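Local coordinates for De novo designed switch protein caging a hemagglutinin binder (sCageHA267_1S) (Synthetic construct, PDB 7CBC) that probably works as the switchable cage of a biosensor, a designed six-helix bundle that carries a hemagglutinin-binding domain and holds it in a closed state, at residues Gln16-Arg21 against Asp76-Glu81; Glu35-Leu40 against Glu230-Leu235; Lys84-Ala89 against Ala107-Gln112; Leu225-Glu230 against Lys260-Asp265; Ala274-Ala279 against Val310-Ser315. All blocks are in the same frame, centred on the assembly; numbering follows the deposited sequence.

Interaction 1. Residues Gln16-Arg21 against Asp76-Glu81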
# COMPACT_ATOMS: atom_id res chain seq x y z
N GLN A 16 11.19 5.51 -1.35
CA GLN A 16 10.33 5.13 -0.23
C GLN A 16 9.23 6.17 -0.01
O GLN A 16 8.07 5.81 0.20
CB GLN A 16 11.14 4.92 1.04
CG GLN A 16 10.26 4.59 2.23
CD GLN A 16 11.01 3.93 3.37
OE1 GLN A 16 11.50 4.61 4.28
NE2 GLN A 16 11.08 2.60 3.35
N ARG A 17 9.58 7.46 -0.07
CA ARG A 17 8.55 8.50 0.05
C ARG A 17 7.46 8.30 -0.99
O ARG A 17 6.26 8.35 -0.68
CB ARG A 17 9.19 9.88 -0.10
CG ARG A 17 8.23 11.07 0.09
CD ARG A 17 7.34 10.90 1.33
NE ARG A 17 8.08 10.90 2.59
CZ ARG A 17 7.51 10.70 3.78
NH1 ARG A 17 6.20 10.51 3.86
NH2 ARG A 17 8.25 10.69 4.89
N LEU A 18 7.87 8.08 -2.24
CA LEU A 18 6.93 7.82 -3.31
C LEU A 18 5.97 6.70 -2.95
O LEU A 18 4.75 6.82 -3.14
CB LEU A 18 7.70 7.48 -4.58
CG LEU A 18 6.82 7.15 -5.78
CD1 LEU A 18 7.44 7.87 -6.96
CD2 LEU A 18 6.75 5.65 -6.04
N ASN A 19 6.51 5.59 -2.43
CA ASN A 19 5.69 4.44 -2.07
C ASN A 19 4.75 4.77 -0.92
O ASN A 19 3.58 4.39 -0.95
CB ASN A 19 6.59 3.27 -1.70
CG ASN A 19 7.36 2.76 -2.89
OD1 ASN A 19 6.87 2.80 -4.03
ND2 ASN A 19 8.58 2.26 -2.65
N ILE A 20 5.24 5.52 0.07
CA ILE A 20 4.37 5.99 1.15
C ILE A 20 3.20 6.78 0.59
O ILE A 20 2.03 6.56 0.97
CB ILE A 20 5.17 6.82 2.16
CG1 ILE A 20 6.16 5.93 2.91
CG2 ILE A 20 4.21 7.54 3.12
CD1 ILE A 20 7.15 6.71 3.70
N ARG A 21 3.48 7.73 -0.30
CA ARG A 21 2.41 8.55 -0.86
C ARG A 21 1.41 7.70 -1.65
O ARG A 21 0.20 7.94 -1.58
CB ARG A 21 3.00 9.64 -1.75
CG ARG A 21 3.47 10.85 -0.98
CD ARG A 21 4.30 11.75 -1.89
NE ARG A 21 4.81 12.90 -1.16
CZ ARG A 21 5.83 13.66 -1.57
NH1 ARG A 21 6.43 13.37 -2.72
NH2 ARG A 21 6.23 14.69 -0.84
N ASP A 76 0.40 4.55 -12.01
CA ASP A 76 1.17 4.86 -13.21
C ASP A 76 1.91 6.17 -13.06
O ASP A 76 3.01 6.33 -13.61
CB ASP A 76 0.23 4.91 -14.42
CG ASP A 76 0.91 5.43 -15.67
OD1 ASP A 76 1.67 4.65 -16.30
OD2 ASP A 76 0.68 6.62 -16.03
N ASP A 77 1.33 7.13 -12.34
CA ASP A 77 2.07 8.34 -12.01
C ASP A 77 3.27 8.02 -11.14
O ASP A 77 4.34 8.62 -11.30
CB ASP A 77 1.14 9.33 -11.32
CG ASP A 77 0.31 10.13 -12.29
OD1 ASP A 77 0.34 9.81 -13.50
OD2 ASP A 77 -0.38 11.06 -11.84
N ALA A 78 3.12 7.09 -10.19
CA ALA A 78 4.22 6.66 -9.34
C ALA A 78 5.28 5.90 -10.13
O ALA A 78 6.47 6.01 -9.82
CB ALA A 78 3.69 5.80 -8.19
N ALA A 79 4.87 5.12 -11.13
CA ALA A 79 5.86 4.47 -12.00
C ALA A 79 6.71 5.50 -12.74
O ALA A 79 7.94 5.35 -12.82
CB ALA A 79 5.17 3.53 -12.97
N LYS A 80 6.09 6.54 -13.30
CA LYS A 80 6.84 7.53 -14.07
C LYS A 80 7.81 8.29 -13.19
O LYS A 80 8.95 8.57 -13.59
CB LYS A 80 5.89 8.49 -14.78
CG LYS A 80 5.06 7.88 -15.91
CD LYS A 80 3.75 8.64 -16.11
CE LYS A 80 3.53 9.02 -17.56
NZ LYS A 80 3.56 7.81 -18.43
N GLU A 81 7.38 8.65 -11.98
CA GLU A 81 8.28 9.33 -11.05
C GLU A 81 9.34 8.38 -10.52
O GLU A 81 10.45 8.82 -10.21
CB GLU A 81 7.49 9.97 -9.91
CG GLU A 81 8.38 10.77 -8.96
CD GLU A 81 7.60 11.46 -7.88
OE1 GLU A 81 6.40 11.16 -7.72
OE2 GLU A 81 8.18 12.31 -7.18
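Leu18 of helix 3-46 meets helix 50-93 at two residues one turn apart, Ala78 and Glu81, where the two helices run past each other in opposite directions. With CG anti to the backbone N (chi1 179°), the leucine fork is carried straight across the gap, and its two methyls divide the work. CD2 lies on the methyl of Ala78, the two carbons Leu18 CD2 and Ala78 CB being 3.7 Å apart. CD1 comes down beside the Ala78 carbonyl, with Leu18 CD1 3.5 Å from Ala78 O; that oxygen already accepts a hydrogen bond from Ser82, so the methyl does not bury an unpartnered acceptor.

Glu81 reaches back the other way. Its extended chain runs antiparallel to the leucine side chain, and Leu18 CD1 rests on the shaft, 3.6 Å from Glu81 CB and also 3.6 Å from Glu81 CG. The carboxylate passes just beyond, with Glu81 OE1 3.5 Å from Leu18 CD1. Arg21 stands nearby with the opposite charge, but Arg21 NH1 and Glu81 OE2 are 4.9 Å apart, too far for a direct ion pair. Leu18 CD2 also packs on Gln112 of helix 99-142. The contact across the two segments is thus apolar at its centre, while Glu81 lends its methylenes to Leu18 and carries its charge on toward solvent.

Interaction 2. Residues Glu35-Leu40 against Glu230-Leu235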
# COMPACT_ATOMS: atom_id res chain seq x y z
N GLU A 35 -16.98 3.52 1.47
CA GLU A 35 -18.03 4.51 1.72
C GLU A 35 -19.20 4.31 0.76
O GLU A 35 -20.36 4.39 1.16
CB GLU A 35 -17.43 5.91 1.59
CG GLU A 35 -18.31 7.00 2.12
CD GLU A 35 -17.62 8.34 2.17
OE1 GLU A 35 -16.37 8.41 1.95
OE2 GLU A 35 -18.34 9.33 2.43
N LEU A 36 -18.89 4.01 -0.51
CA LEU A 36 -19.94 3.70 -1.49
C LEU A 36 -20.65 2.40 -1.16
O LEU A 36 -21.88 2.31 -1.27
CB LEU A 36 -19.35 3.63 -2.90
CG LEU A 36 -18.74 4.89 -3.48
CD1 LEU A 36 -18.46 4.65 -4.95
CD2 LEU A 36 -19.70 6.07 -3.29
N ASN A 37 -19.89 1.35 -0.82
CA ASN A 37 -20.54 0.07 -0.54
C ASN A 37 -21.51 0.19 0.62
O ASN A 37 -22.64 -0.33 0.56
CB ASN A 37 -19.50 -1.01 -0.27
CG ASN A 37 -20.12 -2.39 -0.22
OD1 ASN A 37 -20.37 -3.02 -1.25
ND2 ASN A 37 -20.38 -2.88 0.99
N LEU A 38 -21.12 0.89 1.69
CA LEU A 38 -22.03 1.04 2.82
C LEU A 38 -23.29 1.79 2.40
O LEU A 38 -24.40 1.39 2.75
CB LEU A 38 -21.34 1.74 3.98
CG LEU A 38 -20.22 0.90 4.61
CD1 LEU A 38 -19.75 1.54 5.90
CD2 LEU A 38 -20.69 -0.54 4.86
N GLU A 39 -23.11 2.87 1.64
CA GLU A 39 -24.25 3.63 1.14
C GLU A 39 -25.16 2.77 0.27
O GLU A 39 -26.39 2.87 0.35
CB GLU A 39 -23.77 4.84 0.35
CG GLU A 39 -23.13 5.91 1.22
CD GLU A 39 -24.10 7.03 1.50
OE1 GLU A 39 -24.99 7.28 0.65
OE2 GLU A 39 -23.98 7.67 2.57
N LEU A 40 -24.57 1.92 -0.58
CA LEU A 40 -25.38 1.07 -1.44
C LEU A 40 -26.18 0.06 -0.63
O LEU A 40 -27.36 -0.19 -0.92
CB LEU A 40 -24.48 0.38 -2.46
CG LEU A 40 -25.23 -0.62 -3.35
CD1 LEU A 40 -26.40 0.07 -4.06
CD2 LEU A 40 -24.28 -1.29 -4.33
N GLU A 230 -14.62 -8.47 5.62
CA GLU A 230 -15.35 -9.26 6.61
C GLU A 230 -16.54 -8.49 7.17
O GLU A 230 -17.63 -9.05 7.33
CB GLU A 230 -14.43 -9.71 7.74
CG GLU A 230 -13.68 -11.00 7.44
CD GLU A 230 -14.34 -12.22 8.05
OE1 GLU A 230 -15.16 -12.87 7.36
OE2 GLU A 230 -14.03 -12.54 9.22
N LEU A 231 -16.36 -7.19 7.45
CA LEU A 231 -17.51 -6.35 7.78
C LEU A 231 -18.57 -6.41 6.70
O LEU A 231 -19.77 -6.51 6.99
CB LEU A 231 -17.08 -4.91 7.99
CG LEU A 231 -16.37 -4.52 9.28
CD1 LEU A 231 -16.27 -3.01 9.33
CD2 LEU A 231 -17.11 -5.06 10.49
N ASN A 232 -18.14 -6.31 5.43
CA ASN A 232 -19.10 -6.24 4.34
C ASN A 232 -19.96 -7.51 4.26
O ASN A 232 -21.18 -7.43 4.17
CB ASN A 232 -18.37 -5.99 3.02
CG ASN A 232 -17.90 -4.57 2.89
OD1 ASN A 232 -18.31 -3.69 3.65
ND2 ASN A 232 -17.03 -4.33 1.93
N LEU A 233 -19.32 -8.68 4.30
CA LEU A 233 -20.08 -9.92 4.26
C LEU A 233 -20.97 -10.06 5.49
O LEU A 233 -22.15 -10.43 5.37
CB LEU A 233 -19.13 -11.11 4.13
CG LEU A 233 -18.24 -11.04 2.89
CD1 LEU A 233 -16.98 -11.86 3.08
CD2 LEU A 233 -19.00 -11.50 1.65
N ASP A 234 -20.44 -9.76 6.68
CA ASP A 234 -21.24 -9.81 7.90
C ASP A 234 -22.45 -8.88 7.80
O ASP A 234 -23.55 -9.22 8.27
CB ASP A 234 -20.39 -9.43 9.12
CG ASP A 234 -19.43 -10.55 9.55
OD1 ASP A 234 -19.35 -11.59 8.85
OD2 ASP A 234 -18.73 -10.37 10.59
N LEU A 235 -22.27 -7.71 7.19
CA LEU A 235 -23.37 -6.77 7.05
C LEU A 235 -24.39 -7.27 6.03
O LEU A 235 -25.61 -7.12 6.24
CB LEU A 235 -22.83 -5.41 6.64
CG LEU A 235 -23.83 -4.31 6.34
CD1 LEU A 235 -24.58 -3.89 7.61
CD2 LEU A 235 -23.12 -3.12 5.72
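Within a polar layer of the six-helix bundle, Asn37 of helix 3-46 and Asn232 of helix 195-239 turn their amides toward each other. The two helical segments run parallel, their axes 4° apart and 11.4 Å away at closest approach, and the amides come from opposite directions with their planes 38° apart. Asn37 ND2 ends 3.5 Å from Asn232 OD1, and both side chains also touch Asn133 of helix 99-142. Asn232 OD1 accepts a hydrogen bond from Gln34 NE2, and Asn232 ND2 gives a weak one to Gln229, so the buried amide has one firm partner at its oxygen and a weak one at its nitrogen. With a leucine here, Gln34 would probably lose the acceptor for its NE2, and Asn37 would face a methyl group.

One turn further along helix 195-239 the contact turns apolar. Leu38 CD2 touches Leu235 CD2 at 3.6 Å, and the same Leu38 methyl lies 4.1 Å from Asn232 OD1. The Leu235 fork gets there because its CG is anti to the backbone N (chi1 176°), which sends it toward the neighbouring helix. Buried asparagines and glutamines in a polar layer bordered by leucines recur in designed helical bundles built round hydrogen-bond networks.

Interaction 3. Residues Lys84-Ala89 against Ala107-Gln112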
# COMPACT_ATOMS: atom_id res chain seq x y z
N LYS A 84 11.97 8.48 -13.14
CA LYS A 84 12.74 9.72 -13.09
C LYS A 84 13.74 9.69 -11.94
O LYS A 84 14.90 10.07 -12.11
CB LYS A 84 11.81 10.92 -12.96
CG LYS A 84 12.37 12.08 -12.12
CD LYS A 84 13.55 12.80 -12.80
CE LYS A 84 14.34 13.67 -11.81
NZ LYS A 84 14.92 12.92 -10.64
N ILE A 85 13.31 9.25 -10.75
CA ILE A 85 14.22 9.19 -9.61
C ILE A 85 15.38 8.24 -9.92
O ILE A 85 16.55 8.56 -9.66
CB ILE A 85 13.46 8.77 -8.34
CG1 ILE A 85 12.52 9.89 -7.90
CG2 ILE A 85 14.43 8.38 -7.23
CD1 ILE A 85 11.47 9.41 -6.92
N LEU A 86 15.07 7.07 -10.48
CA LEU A 86 16.15 6.15 -10.83
C LEU A 86 17.02 6.70 -11.95
O LEU A 86 18.17 6.26 -12.10
CB LEU A 86 15.56 4.78 -11.19
CG LEU A 86 14.99 4.08 -9.95
CD1 LEU A 86 13.82 3.14 -10.26
CD2 LEU A 86 16.09 3.33 -9.22
N GLU A 87 16.51 7.67 -12.72
CA GLU A 87 17.27 8.21 -13.85
C GLU A 87 18.27 9.26 -13.39
O GLU A 87 19.42 9.27 -13.84
CB GLU A 87 16.32 8.80 -14.89
CG GLU A 87 16.10 7.88 -16.06
CD GLU A 87 17.41 7.35 -16.62
OE1 GLU A 87 18.32 8.16 -16.90
OE2 GLU A 87 17.54 6.11 -16.77
N GLU A 88 17.85 10.16 -12.50
CA GLU A 88 18.82 11.05 -11.87
C GLU A 88 19.91 10.25 -11.18
O GLU A 88 21.09 10.58 -11.26
CB GLU A 88 18.11 11.98 -10.88
CG GLU A 88 19.05 12.66 -9.90
CD GLU A 88 18.36 13.74 -9.08
OE1 GLU A 88 19.08 14.47 -8.36
OE2 GLU A 88 17.12 13.85 -9.17
N ALA A 89 19.52 9.18 -10.49
CA ALA A 89 20.50 8.30 -9.86
C ALA A 89 21.42 7.68 -10.89
O ALA A 89 22.65 7.68 -10.73
CB ALA A 89 19.78 7.22 -9.05
N ALA A 107 19.83 -3.28 -8.17
CA ALA A 107 19.03 -3.90 -7.12
C ALA A 107 17.93 -2.97 -6.65
O ALA A 107 16.86 -3.44 -6.26
CB ALA A 107 19.92 -4.31 -5.94
N ILE A 108 18.16 -1.66 -6.69
CA ILE A 108 17.10 -0.74 -6.29
C ILE A 108 16.03 -0.67 -7.37
O ILE A 108 14.83 -0.60 -7.07
CB ILE A 108 17.70 0.64 -5.99
CG1 ILE A 108 18.62 0.56 -4.80
CG2 ILE A 108 16.62 1.67 -5.71
CD1 ILE A 108 19.20 1.89 -4.49
N ALA A 109 16.44 -0.68 -8.64
CA ALA A 109 15.45 -0.60 -9.71
C ALA A 109 14.59 -1.84 -9.76
O ALA A 109 13.36 -1.74 -9.87
CB ALA A 109 16.15 -0.37 -11.06
N GLU A 110 15.20 -3.03 -9.67
CA GLU A 110 14.40 -4.26 -9.65
C GLU A 110 13.45 -4.29 -8.47
O GLU A 110 12.32 -4.79 -8.58
CB GLU A 110 15.30 -5.48 -9.57
CG GLU A 110 15.99 -5.91 -10.83
CD GLU A 110 16.75 -7.20 -10.59
OE1 GLU A 110 16.09 -8.25 -10.41
OE2 GLU A 110 17.99 -7.15 -10.54
N THR A 111 13.92 -3.85 -7.31
CA THR A 111 13.08 -3.90 -6.13
C THR A 111 11.90 -2.94 -6.28
O THR A 111 10.75 -3.29 -5.97
CB THR A 111 13.91 -3.59 -4.88
OG1 THR A 111 14.78 -4.69 -4.60
CG2 THR A 111 13.01 -3.41 -3.70
N GLN A 112 12.16 -1.74 -6.79
CA GLN A 112 11.06 -0.79 -6.95
C GLN A 112 10.05 -1.28 -7.97
O GLN A 112 8.85 -1.03 -7.81
CB GLN A 112 11.61 0.58 -7.33
CG GLN A 112 10.55 1.65 -7.50
CD GLN A 112 9.72 1.88 -6.26
OE1 GLN A 112 9.93 1.28 -5.20
NE2 GLN A 112 8.74 2.77 -6.38
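Leu86 of helix 50-93 sits against Ile108 and Ala109 of helix 99-142, and this small apolar patch is the tight part of the contact. Its CD2 methyl does most of the touching: Leu86 CD2 is 3.9 Å from Ile108 CG2, and the same methyl is 4.0 Å from Ala109 CA, so it lies in the groove between the isoleucine branch and the helix backbone. The bare alanine lets it come this near the main chain. The Ile108 methyl CG2, anti to its own backbone N, is the branch offered to the leucine, and the two side chains meet at a slant. The side chain of Ile108 is about 3 Å from a bound ethanol, probably from the crystallisation liquor, and Leu105 also covers Leu86. Thr111, likewise buried but facing helices 146-190 and 195-239, folds onto its own helix: its OG1 bonds to Ala107 O at 2.9 Å, close to head-on to the carbonyl (163°), which makes that oxygen a double acceptor.

Away from the patch the fit slackens. Leu86 CD1 approaches Gln112 only at its CB, 4.5 Å off; the amide of that glutamine is engaged elsewhere, its NE2 with Ser82 and Asn19 and its OE1 with Asn115. On the solvent-facing flank of helix 50-93, away from helix 99-142, Lys84 NZ forms a salt bridge 2.8 Å long with Glu88 OE2, using the anti lone pair of that oxygen. With segment axes 11.0 Å apart and 177° between their directions, the pair is an antiparallel helical hairpin, two consecutive long helices of a helical bundle.

Interaction 4. Residues Leu225-Glu230 against Lys260-Asp265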
# COMPACT_ATOMS: atom_id res chain seq x y z
N LEU A 225 -7.97 -4.16 3.88
CA LEU A 225 -8.92 -4.62 2.87
C LEU A 225 -9.66 -5.87 3.35
O LEU A 225 -10.89 -5.96 3.23
CB LEU A 225 -8.20 -4.89 1.55
CG LEU A 225 -9.03 -5.37 0.36
CD1 LEU A 225 -10.15 -4.37 0.04
CD2 LEU A 225 -8.15 -5.66 -0.89
N ALA A 226 -8.93 -6.84 3.91
CA ALA A 226 -9.55 -8.07 4.41
C ALA A 226 -10.53 -7.78 5.55
O ALA A 226 -11.67 -8.27 5.54
CB ALA A 226 -8.49 -9.07 4.84
N GLN A 227 -10.11 -6.98 6.53
CA GLN A 227 -11.02 -6.64 7.63
C GLN A 227 -12.25 -5.89 7.12
O GLN A 227 -13.37 -6.13 7.61
CB GLN A 227 -10.29 -5.82 8.68
CG GLN A 227 -9.44 -6.66 9.60
CD GLN A 227 -8.58 -5.80 10.51
OE1 GLN A 227 -7.88 -4.91 10.05
NE2 GLN A 227 -8.64 -6.07 11.82
N LEU A 228 -12.07 -4.99 6.15
CA LEU A 228 -13.23 -4.30 5.59
C LEU A 228 -14.18 -5.28 4.90
O LEU A 228 -15.40 -5.12 4.98
CB LEU A 228 -12.77 -3.24 4.60
CG LEU A 228 -12.32 -1.93 5.23
CD1 LEU A 228 -12.22 -0.88 4.14
CD2 LEU A 228 -13.24 -1.48 6.35
N GLN A 229 -13.64 -6.29 4.22
CA GLN A 229 -14.51 -7.22 3.51
C GLN A 229 -15.20 -8.18 4.46
O GLN A 229 -16.28 -8.68 4.13
CB GLN A 229 -13.71 -7.99 2.45
CG GLN A 229 -14.53 -8.91 1.58
CD GLN A 229 -15.55 -8.20 0.69
OE1 GLN A 229 -15.51 -6.98 0.49
NE2 GLN A 229 -16.46 -8.98 0.12
N GLU A 230 -14.62 -8.47 5.62
CA GLU A 230 -15.35 -9.26 6.61
C GLU A 230 -16.54 -8.49 7.17
O GLU A 230 -17.63 -9.05 7.33
CB GLU A 230 -14.43 -9.71 7.74
CG GLU A 230 -13.68 -11.00 7.44
CD GLU A 230 -14.34 -12.22 8.05
OE1 GLU A 230 -15.16 -12.87 7.36
OE2 GLU A 230 -14.03 -12.54 9.22
N LYS A 260 -14.47 3.07 9.76
CA LYS A 260 -13.61 4.22 10.01
C LYS A 260 -12.49 3.86 10.98
O LYS A 260 -11.36 4.35 10.83
CB LYS A 260 -14.44 5.40 10.53
CG LYS A 260 -15.51 5.88 9.52
CD LYS A 260 -14.96 6.02 8.08
CE LYS A 260 -15.58 4.98 7.11
NZ LYS A 260 -14.91 4.90 5.75
N ARG A 261 -12.77 2.98 11.95
CA ARG A 261 -11.72 2.56 12.88
C ARG A 261 -10.68 1.68 12.19
O ARG A 261 -9.50 1.72 12.56
CB ARG A 261 -12.34 1.82 14.07
CG ARG A 261 -13.00 2.77 15.05
CD ARG A 261 -13.23 2.10 16.39
NE ARG A 261 -14.42 1.26 16.37
CZ ARG A 261 -15.65 1.69 16.62
NH1 ARG A 261 -15.86 2.97 16.93
NH2 ARG A 261 -16.67 0.85 16.56
N ILE A 262 -11.10 0.88 11.21
CA ILE A 262 -10.17 0.03 10.48
C ILE A 262 -9.27 0.89 9.59
O ILE A 262 -8.04 0.76 9.61
CB ILE A 262 -10.95 -1.02 9.67
CG1 ILE A 262 -11.38 -2.17 10.59
CG2 ILE A 262 -10.14 -1.52 8.48
CD1 ILE A 262 -12.68 -2.86 10.16
N VAL A 263 -9.88 1.78 8.80
CA VAL A 263 -9.10 2.72 8.00
C VAL A 263 -8.15 3.51 8.89
O VAL A 263 -6.97 3.72 8.56
CB VAL A 263 -10.05 3.64 7.21
CG1 VAL A 263 -9.28 4.73 6.49
CG2 VAL A 263 -10.87 2.83 6.22
N GLU A 264 -8.64 3.95 10.06
CA GLU A 264 -7.81 4.68 11.00
C GLU A 264 -6.63 3.84 11.47
O GLU A 264 -5.51 4.35 11.60
CB GLU A 264 -8.63 5.14 12.20
CG GLU A 264 -9.42 6.42 12.00
CD GLU A 264 -10.34 6.70 13.18
OE1 GLU A 264 -11.40 7.33 13.00
OE2 GLU A 264 -9.99 6.25 14.30
N ASP A 265 -6.87 2.55 11.76
CA ASP A 265 -5.77 1.67 12.14
C ASP A 265 -4.67 1.65 11.08
O ASP A 265 -3.48 1.56 11.43
CB ASP A 265 -6.28 0.26 12.39
CG ASP A 265 -7.03 0.13 13.71
OD1 ASP A 265 -7.28 1.15 14.39
OD2 ASP A 265 -7.35 -1.03 14.07
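Leu228 lays its CD2 methyl over the branched side chain of Ile262, joining helix 195-239 to helix 245-268. Leu228 CD2 is 3.8 Å from Ile262 CG2, and the stem follows closely, with Leu228 CG 3.9 Å from the same Ile262 CG2. The two side chains lie antiparallel, flank against flank. Leu228 leaves its backbone roughly alongside the other helix; its CG, anti to the carbonyl carbon (chi1 -81°), brings the fork round to the isoleucine.

The far arm of Ile262 spreads the contact along the groove. Its CD1 touches Gln227 at the first carbon, Ile262 CD1 to Gln227 CB being 4.1 Å, while the extended glutamine chain continues to the exposed edge. At the other flank Leu228 CD1 and Val263 CG2 make a looser pair, 4.5 Å apart. Ile262 also touches Ala224 and Leu231 of helix 195-239, and Leu228 is backed by Met30 and Gln34 of helix 3-46. An alanine in place of Ile262 would probably deprive Leu228 CD2 and Gln227 CB of the CG2 and CD1 methyls they pack on and open a gap between the two helices. The segment axes lie 9.9 Å apart and run antiparallel, at 174°. Since the joining is done mainly by branched apolar groups, shape fit and burial carry the adhesion between the segments, and the polar end of Gln227 lies on the exposed side.

Interaction 5. Residues Ala274-Ala279 against Val310-Ser315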
# COMPACT_ATOMS: atom_id res chain seq x y z
N ALA A 274 9.02 6.59 8.95
CA ALA A 274 10.00 6.54 7.87
C ALA A 274 11.05 7.64 8.02
O ALA A 274 12.23 7.43 7.71
CB ALA A 274 9.30 6.65 6.52
N CYS A 275 10.64 8.83 8.46
CA CYS A 275 11.59 9.93 8.57
C CYS A 275 12.61 9.68 9.67
O CYS A 275 13.78 10.06 9.53
CB CYS A 275 10.84 11.25 8.78
SG CYS A 275 9.83 11.77 7.33
N ARG A 276 12.20 9.02 10.76
CA ARG A 276 13.17 8.65 11.79
C ARG A 276 14.05 7.49 11.34
O ARG A 276 15.27 7.50 11.57
CB ARG A 276 12.45 8.28 13.09
CG ARG A 276 11.82 9.46 13.81
CD ARG A 276 11.16 8.97 15.08
NE ARG A 276 10.48 10.04 15.81
CZ ARG A 276 9.87 9.86 16.98
NH1 ARG A 276 9.88 8.65 17.55
NH2 ARG A 276 9.26 10.87 17.58
N ILE A 277 13.46 6.48 10.69
CA ILE A 277 14.23 5.33 10.25
C ILE A 277 15.33 5.77 9.28
O ILE A 277 16.49 5.37 9.43
CB ILE A 277 13.32 4.27 9.61
CG1 ILE A 277 12.55 3.53 10.70
CG2 ILE A 277 14.14 3.26 8.82
CD1 ILE A 277 11.18 3.14 10.29
N ALA A 278 14.97 6.60 8.30
CA ALA A 278 15.99 7.15 7.40
C ALA A 278 17.00 7.97 8.18
O ALA A 278 18.21 7.89 7.91
CB ALA A 278 15.33 8.00 6.32
N ALA A 279 16.53 8.79 9.12
CA ALA A 279 17.45 9.56 9.96
C ALA A 279 18.44 8.65 10.66
O ALA A 279 19.63 8.97 10.73
CB ALA A 279 16.66 10.39 10.97
N VAL A 310 15.77 14.42 13.60
CA VAL A 310 17.12 14.73 14.09
C VAL A 310 17.10 14.99 15.59
O VAL A 310 17.97 14.49 16.32
CB VAL A 310 17.73 15.91 13.30
CG1 VAL A 310 17.97 15.50 11.87
CG2 VAL A 310 16.83 17.13 13.35
N GLU A 311 16.12 15.76 16.08
CA GLU A 311 15.92 15.88 17.52
C GLU A 311 15.74 14.51 18.17
O GLU A 311 16.19 14.30 19.30
CB GLU A 311 14.72 16.78 17.82
CG GLU A 311 15.02 18.28 17.71
CD GLU A 311 13.81 19.16 17.99
OE1 GLU A 311 13.87 20.38 17.69
OE2 GLU A 311 12.80 18.65 18.52
N TYR A 312 15.11 13.57 17.46
CA TYR A 312 14.93 12.22 17.99
C TYR A 312 16.25 11.48 18.11
O TYR A 312 16.46 10.74 19.08
CB TYR A 312 13.95 11.43 17.11
CG TYR A 312 13.92 9.95 17.40
CD1 TYR A 312 13.17 9.46 18.46
CD2 TYR A 312 14.63 9.04 16.63
CE1 TYR A 312 13.12 8.10 18.73
CE2 TYR A 312 14.59 7.68 16.90
CZ TYR A 312 13.84 7.21 17.96
OH TYR A 312 13.79 5.87 18.24
N LEU A 313 17.16 11.65 17.15
CA LEU A 313 18.47 11.01 17.25
C LEU A 313 19.25 11.54 18.46
O LEU A 313 19.90 10.77 19.17
CB LEU A 313 19.29 11.21 15.97
CG LEU A 313 18.85 10.50 14.68
CD1 LEU A 313 19.76 10.90 13.52
CD2 LEU A 313 18.83 8.99 14.86
N ARG A 314 19.19 12.85 18.70
CA ARG A 314 19.90 13.43 19.83
C ARG A 314 19.18 13.21 21.16
O ARG A 314 19.84 13.24 22.20
CB ARG A 314 20.11 14.93 19.60
CG ARG A 314 18.88 15.76 19.80
CD ARG A 314 19.18 17.24 19.93
NE ARG A 314 19.15 17.91 18.63
CZ ARG A 314 20.23 18.25 17.94
NH1 ARG A 314 21.44 17.98 18.42
NH2 ARG A 314 20.11 18.86 16.77
N SER A 315 17.86 12.97 21.14
CA SER A 315 17.12 12.68 22.37
C SER A 315 17.47 11.31 22.93
O SER A 315 17.28 11.07 24.13
CB SER A 315 15.61 12.79 22.13
OG SER A 315 15.09 11.74 21.31
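Arg276 and Tyr312 form the aromatic part of this contact, a cation-pi stack between helix 274-284 and helix 303-315. The guanidinium lies flat on the ring, with centres 4.3 Å apart and planes only 11° from parallel, and is shifted so that Arg276 NH1 lies 3.5 Å from Tyr312 CE1. Because the arginine chain is extended from CG to NE, its aliphatic shaft follows the same face: Arg276 CD stands 3.8 Å from the centroid of the Tyr312 ring in a CH-pi contact. Tyr312 presents that face with CG anti to the backbone N (chi1 168°).

The ionic and polar contacts are made alongside. Arg276 NE pairs with Asp308, one turn before Tyr312, which helps to hold the guanidinium flat against the ring and probably offsets part of its positive charge. Ser315 OG gives a hydrogen bond back to Tyr312 O, 2.8 Å away.

The apolar contact belongs to Leu313, whose methyl reaches Ala279, Leu313 CD1 being 4.0 Å from Ala279 CB. Separately, Leu313 CD1 lies against the backbone carbonyl, 3.4 Å from Ala279 O. A covalent link completes the set, Cys275 being joined in a disulfide to Cys301, ahead of helix 303-315.

Helix 289-298 fills in behind through Ile292, which touches Val310 and Leu313, and on the other side of helix 274-284, Ala274 and Ile277 rest on helix 195-239, with Ala274 and Cys275 also meeting helix 3-46.

Interactions 1 to 4 lie within the long-helix bundle and are mostly buried, whereas interaction 5 is partly buried and belongs to the short C-terminal helices, probably the caged binder. Interactions 1 and 3 share helix 50-93 and touch through Gln112. Interactions 2 and 4 share helix 195-239 and adjoin there. Helix 3-46 serves both interactions 1 and 2, whose centres are 30 Å apart. Interactions 1 and 5 also meet, Ile20 CD1 packing on Ala274 CB and so joining the bundle to the C-terminal helices. Leucines and other apolar groups dominate interactions 1, 3 and 4; interaction 2 adds buried amides, and interaction 5 a charged stack near the surface.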